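Local atomic coordinates of protoporphyrinogen oxidase (Exiguobacterium sibiricum, PDB entry 3LOV), a protein that probably catalyses the FAD-dependent oxidation of coproporphyrinogen III to coproporphyrin III with molecular oxygen, a step of heme b biosynthesis. Residues 113-116 with 117-120; 146-149 with 150-154; 370-373 with 374-377. All coordinates share one frame; numbering follows the deposited sequence.

Interaction 1: residues 113-116 with 117-120; sequences LDLF and RQTT
Arg-117 closes the last turn of helix 113-116: its N donates to Leu-113 O at 3.0 Å, with an N-H...O angle of 148°, the i to i+4 bond of an alpha-helix. Beyond it the spacing drops to i to i+3. Gln-118 N reaches Leu-115 O at 3.3 Å, and Thr-119 N reaches Phe-116 O at 3.1 Å, the latter closing a type I beta turn from Phe-116 to Thr-119 in which the helix ends.

Carbon contacts follow this backbone path. A chi1 of -63° sets CG of Arg-117 beside its own N, which carries the chain alongside Leu-113 O (Arg-117 CD to O 3.3 Å). Thr-119 CG2 stands over one face of the Phe-116 ring, 4.4 Å from CE2 of that ring.

Charge plays little part between the segments, since Asp-114 OD1 is 6.7 Å from Arg-117 NE. The guanidinium instead sends NH2 to Glu-124, in a salt bridge, and to Gln-128. With an alanine at Arg-117, Glu-124 would probably be left without this charged mate and Gln-128 OE1 without this donor.

Helix 124-135 further holds the turn through Lys-127 NZ, bonded to Arg-117 O and Thr-119 O, and packs Leu-134 and Leu-135 on Leu-113, while Phe-116 rests on Leu-162 and Leu-166 of helix 160-172.

Interaction 2: residues 146-149 with 150-154; sequences QDIP and LGEYL
The carboxylate of Glu-152 has Pro-149 and Ile-148 on the same side of its plane, both well above that plane rather than within it. OE1 lies 3.5 Å from Pro-149 CD, on the pyrrolidine ring, and OE2 lies 3.8 Å from Ile-148 CG2. The phenol ring of Tyr-153, by contrast, turns from the preceding loop: its OH bonds Glu-195, and Phe-191, Val-192 and Thr-184 pack on its side chain.

What reaches Tyr-153 from the loop is Ile-148 CD1, which touches the base of the side chain, 3.8 Å from Tyr-153 CB, and lies 3.7 Å from Tyr-153 CA. With chi1 at 51°, Ile-148 CG1 sits between its own N and carbonyl carbon, and an extended chi2 carries CD1 on to the first turn of the helix. Glu-152 is extended too; its chain crosses that of Ile-148 at about a right angle, with Glu-152 CB against Pro-149 O at 3.3 Å.

Pro-149 occupies the N-cap position and starts the helix by its carbonyl. Tyr-153 N donates to Pro-149 O at 2.9 Å, the donor lying in the carbonyl plane with a C=O...N angle of 158°, so the first i to i+4 bond is well aligned.

Around this helix start, Asp-147 binds Ser-183 OG and Phe-185 N, and the backbones of Ile-148 and Leu-150 pair with Thr-184 and Met-182. Helix 150-158 thus begins against the 182-185 segment, beside helix 189-198 under Tyr-153 and helix 160-172, whose Val-163 and Ile-167 receive Leu-154.

Interaction 3: residues 370-373 with 374-377; sequences DHLV and HESD
His-371 and Glu-375 are brought together by two bends: chi1 of 86° swings the imidazole into the crowded position between its backbone N and carbonyl carbon, and chi2 of -66° folds the glutamate back toward it. Glu-375 OE2 then lies at the edge of the ring, near its plane, 4.0 Å from His-371 CD2, with ring and carboxylate planes 63° apart. This is an approach rather than a direct bond, and a water joins the two residues: it donates to Glu-375 OE2 at 2.7 Å and to His-371 O at 3.0 Å, committing both of its protons.

A second water bridge, this one between two side chains, involves His-374. With CG beside its own backbone N, the ring lies back along the turn, where His-374 CD2 stands 3.6 Å from Asp-370 O. His-374 NE2 meets the O of another water at 2.8 Å, at the edge of the ring and in its plane, and that water donates to Asp-370 OD2. The nearby carboxylate might favour a protonated His-374, though its charge is not seen.

The backbone beneath is a run of i to i+3 bonds. His-374 N donates to His-371 O at 3.0 Å and Glu-375 N to Leu-372 O at 3.1 Å, following Val-373 N to Asp-370 O.

Strand 307-318 takes Asp-370 OD2 through Ser-309 N, and Arg-405 of strand 400-411 hydrogen-bonds Val-373 O and Glu-375 O and forms a salt bridge with Asp-377. Val-373, its side chain about 9 Å from the FAD, packs on Met-407, while Ser-376 N-caps helix 377-392 through Val-379 N and Leu-372 rests on that helix.

How the interactions relate
All three are local turns at helix boundaries, but at different ones: interaction 1 is a helix end, interaction 2 a helix start, and interaction 3 a tight turn leading into a helix. Interactions 1 and 2 are partly buried and both lean on helix 160-172, although their nearest atoms are about 12 Å apart. Interaction 3 is a surface contact between strands of the mixed sheet and helix 377-392, its centre 33 Å from that of interaction 2. Chemistry follows place: backbone bonds in 113-120, whose arginine pairs with the next helix; aliphatic contact with a backbone bond in 146-154; and in 370-377 two water bridges, from carboxylates to a histidine ring and to a backbone carbonyl.

Interaction 1: residues 113-116 with 117-120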
loop_
_atom_site.group_PDB
_atom_site.type_symbol
_atom_site.label_atom_id
_atom_site.label_comp_id
_atom_site.label_asym_id
_atom_site.label_seq_id
_atom_site.Cartn_x
_atom_site.Cartn_y
_atom_site.Cartn_z
ATOM N N LEU A 113 -6.982 28.992 -9.850
ATOM C CA LEU A 113 -5.882 29.239 -10.768
ATOM C C LEU A 113 -4.902 30.311 -10.254
ATOM O O LEU A 113 -3.705 30.230 -10.518
ATOM C CB LEU A 113 -6.408 29.615 -12.138
ATOM C CG LEU A 113 -7.209 28.550 -12.886
ATOM C CD1 LEU A 113 -7.646 29.097 -14.219
ATOM C CD2 LEU A 113 -6.387 27.297 -13.100
ATOM N N ASP A 114 -5.396 31.300 -9.518
ATOM C CA ASP A 114 -4.524 32.364 -9.037
ATOM C C ASP A 114 -3.533 31.805 -8.004
ATOM O O ASP A 114 -2.350 32.111 -8.023
ATOM C CB ASP A 114 -5.341 33.473 -8.347
ATOM C CG ASP A 114 -6.064 34.411 -9.327
ATOM O OD1 ASP A 114 -5.947 34.319 -10.567
ATOM O OD2 ASP A 114 -6.764 35.286 -8.818
ATOM N N LEU A 115 -4.045 31.017 -7.078
ATOM C CA LEU A 115 -3.248 30.464 -5.983
ATOM C C LEU A 115 -2.283 29.422 -6.544
ATOM O O LEU A 115 -1.086 29.401 -6.195
ATOM C CB LEU A 115 -4.165 29.798 -4.966
ATOM C CG LEU A 115 -4.034 30.190 -3.511
ATOM C CD1 LEU A 115 -4.522 31.644 -3.318
ATOM C CD2 LEU A 115 -4.857 29.179 -2.703
ATOM N N PHE A 116 -2.808 28.598 -7.450
ATOM C CA PHE A 116 -2.025 27.546 -8.078
ATOM C C PHE A 116 -0.840 28.069 -8.864
ATOM O O PHE A 116 0.247 27.478 -8.823
ATOM C CB PHE A 116 -2.859 26.677 -9.017
ATOM C CG PHE A 116 -2.064 25.588 -9.630
ATOM C CD1 PHE A 116 -1.715 24.467 -8.864
ATOM C CD2 PHE A 116 -1.590 25.706 -10.932
ATOM C CE1 PHE A 116 -0.919 23.455 -9.409
ATOM C CE2 PHE A 116 -0.796 24.709 -11.491
ATOM C CZ PHE A 116 -0.454 23.584 -10.733
ATOM N N ARG A 117 -1.049 29.144 -9.599
ATOM C CA ARG A 117 -0.005 29.655 -10.489
ATOM C C ARG A 117 1.107 30.450 -9.770
ATOM O O ARG A 117 1.994 31.012 -10.420
ATOM C CB ARG A 117 -0.632 30.513 -11.575
ATOM C CG ARG A 117 -1.564 29.737 -12.473
ATOM C CD ARG A 117 -2.279 30.644 -13.444
ATOM N NE ARG A 117 -1.354 31.240 -14.414
ATOM C CZ ARG A 117 -1.696 31.669 -15.630
ATOM N NH1 ARG A 117 -2.950 31.582 -16.075
ATOM N NH2 ARG A 117 -0.765 32.167 -16.423
ATOM N N GLN A 118 1.041 30.501 -8.441
ATOM C CA GLN A 118 2.157 30.931 -7.615
ATOM C C GLN A 118 3.292 29.874 -7.585
ATOM O O GLN A 118 4.423 30.179 -7.189
ATOM C CB GLN A 118 1.697 31.200 -6.190
ATOM C CG GLN A 118 0.578 32.241 -6.086
ATOM C CD GLN A 118 0.277 32.665 -4.650
ATOM O OE1 GLN A 118 1.017 32.339 -3.721
ATOM N NE2 GLN A 118 -0.812 33.404 -4.470
ATOM N N THR A 119 2.975 28.636 -7.981
ATOM C CA THR A 119 3.948 27.573 -7.971
ATOM C C THR A 119 5.158 27.804 -8.869
ATOM O O THR A 119 5.035 28.320 -9.976
ATOM C CB THR A 119 3.347 26.232 -8.368
ATOM O OG1 THR A 119 4.298 25.235 -8.025
ATOM C CG2 THR A 119 2.980 26.164 -9.892
ATOM N N THR A 120 6.313 27.373 -8.349
ATOM C CA THR A 120 7.581 27.341 -9.052
ATOM C C THR A 120 7.834 25.980 -9.718
ATOM O O THR A 120 8.862 25.761 -10.323
ATOM C CB THR A 120 8.764 27.687 -8.058
ATOM O OG1 THR A 120 8.664 26.881 -6.867
ATOM C CG2 THR A 120 8.732 29.156 -7.652
#

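Interaction 2: residues 146-149 with 150-154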
loop_
_atom_site.group_PDB
_atom_site.type_symbol
_atom_site.label_atom_id
_atom_site.label_comp_id
_atom_site.label_asym_id
_atom_site.label_seq_id
_atom_site.Cartn_x
_atom_site.Cartn_y
_atom_site.Cartn_z
ATOM N N GLN A 146 -15.254 2.950 -21.159
ATOM C CA GLN A 146 -14.452 1.817 -20.681
ATOM C C GLN A 146 -13.259 2.374 -19.891
ATOM O O GLN A 146 -12.765 3.476 -20.183
ATOM C CB GLN A 146 -13.894 1.000 -21.843
ATOM C CG GLN A 146 -14.686 1.040 -23.174
ATOM C CD GLN A 146 -16.046 0.375 -23.077
ATOM O OE1 GLN A 146 -17.055 0.919 -23.549
ATOM N NE2 GLN A 146 -16.084 -0.811 -22.464
ATOM N N ASP A 147 -12.751 1.597 -18.933
ATOM C CA ASP A 147 -11.575 2.006 -18.175
ATOM C C ASP A 147 -10.377 2.286 -19.076
ATOM O O ASP A 147 -10.165 1.580 -20.041
ATOM C CB ASP A 147 -11.223 0.935 -17.144
ATOM C CG ASP A 147 -10.334 1.478 -16.037
ATOM O OD1 ASP A 147 -10.180 2.712 -15.945
ATOM O OD2 ASP A 147 -9.791 0.685 -15.245
ATOM N N ILE A 148 -9.604 3.340 -18.793
ATOM C CA ILE A 148 -8.351 3.580 -19.511
ATOM C C ILE A 148 -7.347 3.959 -18.444
ATOM O O ILE A 148 -7.752 4.292 -17.319
ATOM C CB ILE A 148 -8.429 4.731 -20.546
ATOM C CG1 ILE A 148 -9.022 5.998 -19.898
ATOM C CG2 ILE A 148 -9.186 4.266 -21.829
ATOM C CD1 ILE A 148 -8.965 7.291 -20.809
ATOM N N PRO A 149 -6.042 3.912 -18.767
ATOM C CA PRO A 149 -5.043 4.335 -17.777
ATOM C C PRO A 149 -5.201 5.815 -17.389
ATOM O O PRO A 149 -5.602 6.631 -18.233
ATOM C CB PRO A 149 -3.703 4.129 -18.506
ATOM C CG PRO A 149 -4.002 3.210 -19.653
ATOM C CD PRO A 149 -5.437 3.376 -20.003
ATOM N N LEU A 150 -4.827 6.143 -16.152
ATOM C CA LEU A 150 -4.985 7.475 -15.573
ATOM C C LEU A 150 -4.290 8.531 -16.423
ATOM O O LEU A 150 -4.803 9.648 -16.601
ATOM C CB LEU A 150 -4.458 7.498 -14.128
ATOM C CG LEU A 150 -4.814 8.663 -13.181
ATOM C CD1 LEU A 150 -6.305 8.988 -13.204
ATOM C CD2 LEU A 150 -4.349 8.363 -11.764
ATOM N N GLY A 151 -3.109 8.162 -16.902
ATOM C CA GLY A 151 -2.266 9.033 -17.686
ATOM C C GLY A 151 -2.854 9.306 -19.056
ATOM O O GLY A 151 -2.688 10.392 -19.607
ATOM N N GLU A 152 -3.496 8.305 -19.625
ATOM C CA GLU A 152 -4.232 8.502 -20.848
ATOM C C GLU A 152 -5.462 9.396 -20.602
ATOM O O GLU A 152 -5.796 10.199 -21.444
ATOM C CB GLU A 152 -4.660 7.157 -21.398
ATOM C CG GLU A 152 -5.181 7.143 -22.793
ATOM C CD GLU A 152 -5.375 5.701 -23.321
ATOM O OE1 GLU A 152 -4.524 4.842 -23.044
ATOM O OE2 GLU A 152 -6.373 5.446 -24.021
ATOM N N TYR A 153 -6.122 9.256 -19.452
ATOM C CA TYR A 153 -7.257 10.093 -19.133
ATOM C C TYR A 153 -6.816 11.497 -18.857
ATOM O O TYR A 153 -7.413 12.441 -19.352
ATOM C CB TYR A 153 -7.983 9.548 -17.905
ATOM C CG TYR A 153 -9.028 10.456 -17.330
ATOM C CD1 TYR A 153 -10.167 10.746 -18.020
ATOM C CD2 TYR A 153 -8.892 10.974 -16.056
ATOM C CE1 TYR A 153 -11.167 11.563 -17.472
ATOM C CE2 TYR A 153 -9.851 11.770 -15.513
ATOM C CZ TYR A 153 -10.990 12.069 -16.227
ATOM O OH TYR A 153 -11.936 12.875 -15.654
ATOM N N LEU A 154 -5.804 11.649 -18.018
ATOM C CA LEU A 154 -5.368 12.954 -17.566
ATOM C C LEU A 154 -4.555 13.802 -18.573
ATOM O O LEU A 154 -4.717 15.026 -18.613
ATOM C CB LEU A 154 -4.589 12.832 -16.234
ATOM C CG LEU A 154 -5.333 12.433 -14.951
ATOM C CD1 LEU A 154 -4.355 12.372 -13.801
ATOM C CD2 LEU A 154 -6.474 13.415 -14.619
#

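Interaction 3: residues 370-373 with 374-377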
loop_
_atom_site.group_PDB
_atom_site.type_symbol
_atom_site.label_atom_id
_atom_site.label_comp_id
_atom_site.label_asym_id
_atom_site.label_seq_id
_atom_site.Cartn_x
_atom_site.Cartn_y
_atom_site.Cartn_z
ATOM N N ASP A 370 15.085 -0.707 -8.651
ATOM C CA ASP A 370 15.062 -0.973 -7.213
ATOM C C ASP A 370 16.297 -1.757 -6.758
ATOM O O ASP A 370 16.274 -2.418 -5.703
ATOM C CB ASP A 370 13.773 -1.736 -6.834
ATOM C CG ASP A 370 13.647 -3.072 -7.538
ATOM O OD1 ASP A 370 14.537 -3.396 -8.318
ATOM O OD2 ASP A 370 12.646 -3.798 -7.336
ATOM N N HIS A 371 17.374 -1.670 -7.545
ATOM C CA HIS A 371 18.565 -2.474 -7.260
ATOM C C HIS A 371 19.162 -2.148 -5.896
ATOM O O HIS A 371 19.693 -3.030 -5.251
ATOM C CB HIS A 371 19.645 -2.261 -8.335
ATOM C CG HIS A 371 20.521 -1.085 -8.075
ATOM N ND1 HIS A 371 20.126 0.208 -8.351
ATOM C CD2 HIS A 371 21.765 -1.000 -7.543
ATOM C CE1 HIS A 371 21.094 1.037 -8.004
ATOM N NE2 HIS A 371 22.099 0.329 -7.515
ATOM N N LEU A 372 19.116 -0.880 -5.479
ATOM C CA LEU A 372 19.610 -0.505 -4.136
ATOM C C LEU A 372 19.033 -1.358 -3.021
ATOM O O LEU A 372 19.716 -1.547 -2.013
ATOM C CB LEU A 372 19.341 0.952 -3.784
ATOM C CG LEU A 372 20.404 1.972 -4.163
ATOM C CD1 LEU A 372 19.990 3.322 -3.610
ATOM C CD2 LEU A 372 21.787 1.551 -3.641
ATOM N N VAL A 373 17.808 -1.862 -3.201
ATOM C CA VAL A 373 17.130 -2.641 -2.146
ATOM C C VAL A 373 17.849 -3.994 -1.882
ATOM O O VAL A 373 17.865 -4.497 -0.747
ATOM C CB VAL A 373 15.652 -2.872 -2.498
ATOM C CG1 VAL A 373 14.960 -3.562 -1.377
ATOM C CG2 VAL A 373 14.969 -1.534 -2.778
ATOM N N HIS A 374 18.482 -4.535 -2.921
ATOM C CA HIS A 374 19.256 -5.769 -2.829
ATOM C C HIS A 374 20.709 -5.550 -2.410
ATOM O O HIS A 374 21.420 -6.511 -2.216
ATOM C CB HIS A 374 19.233 -6.525 -4.167
ATOM C CG HIS A 374 17.862 -6.723 -4.736
ATOM N ND1 HIS A 374 17.152 -7.896 -4.584
ATOM C CD2 HIS A 374 17.052 -5.878 -5.425
ATOM C CE1 HIS A 374 15.982 -7.778 -5.191
ATOM N NE2 HIS A 374 15.888 -6.557 -5.692
ATOM N N GLU A 375 21.156 -4.308 -2.273
ATOM C CA GLU A 375 22.525 -4.044 -1.845
ATOM C C GLU A 375 22.636 -4.110 -0.332
ATOM O O GLU A 375 21.639 -4.152 0.383
ATOM C CB GLU A 375 23.016 -2.666 -2.326
ATOM C CG GLU A 375 23.054 -2.499 -3.840
ATOM C CD GLU A 375 24.091 -3.409 -4.539
ATOM O OE1 GLU A 375 25.124 -3.699 -3.913
ATOM O OE2 GLU A 375 23.870 -3.826 -5.710
ATOM N N SER A 376 23.869 -4.120 0.147
ATOM C CA SER A 376 24.157 -4.137 1.587
ATOM C C SER A 376 23.599 -2.927 2.321
ATOM O O SER A 376 23.448 -1.861 1.720
ATOM C CB SER A 376 25.686 -4.120 1.805
ATOM O OG SER A 376 26.243 -2.832 1.530
ATOM N N ASP A 377 23.390 -3.088 3.626
ATOM C CA ASP A 377 23.033 -1.990 4.531
ATOM C C ASP A 377 23.921 -0.737 4.436
ATOM O O ASP A 377 23.419 0.373 4.565
ATOM C CB ASP A 377 23.108 -2.451 5.988
ATOM C CG ASP A 377 21.945 -3.309 6.395
ATOM O OD1 ASP A 377 21.105 -3.637 5.535
ATOM O OD2 ASP A 377 21.874 -3.665 7.590
HETATM O O HOH W 1 13.253 -6.567 -6.481
HETATM O O HOH W 2 21.580 -4.468 -7.048
#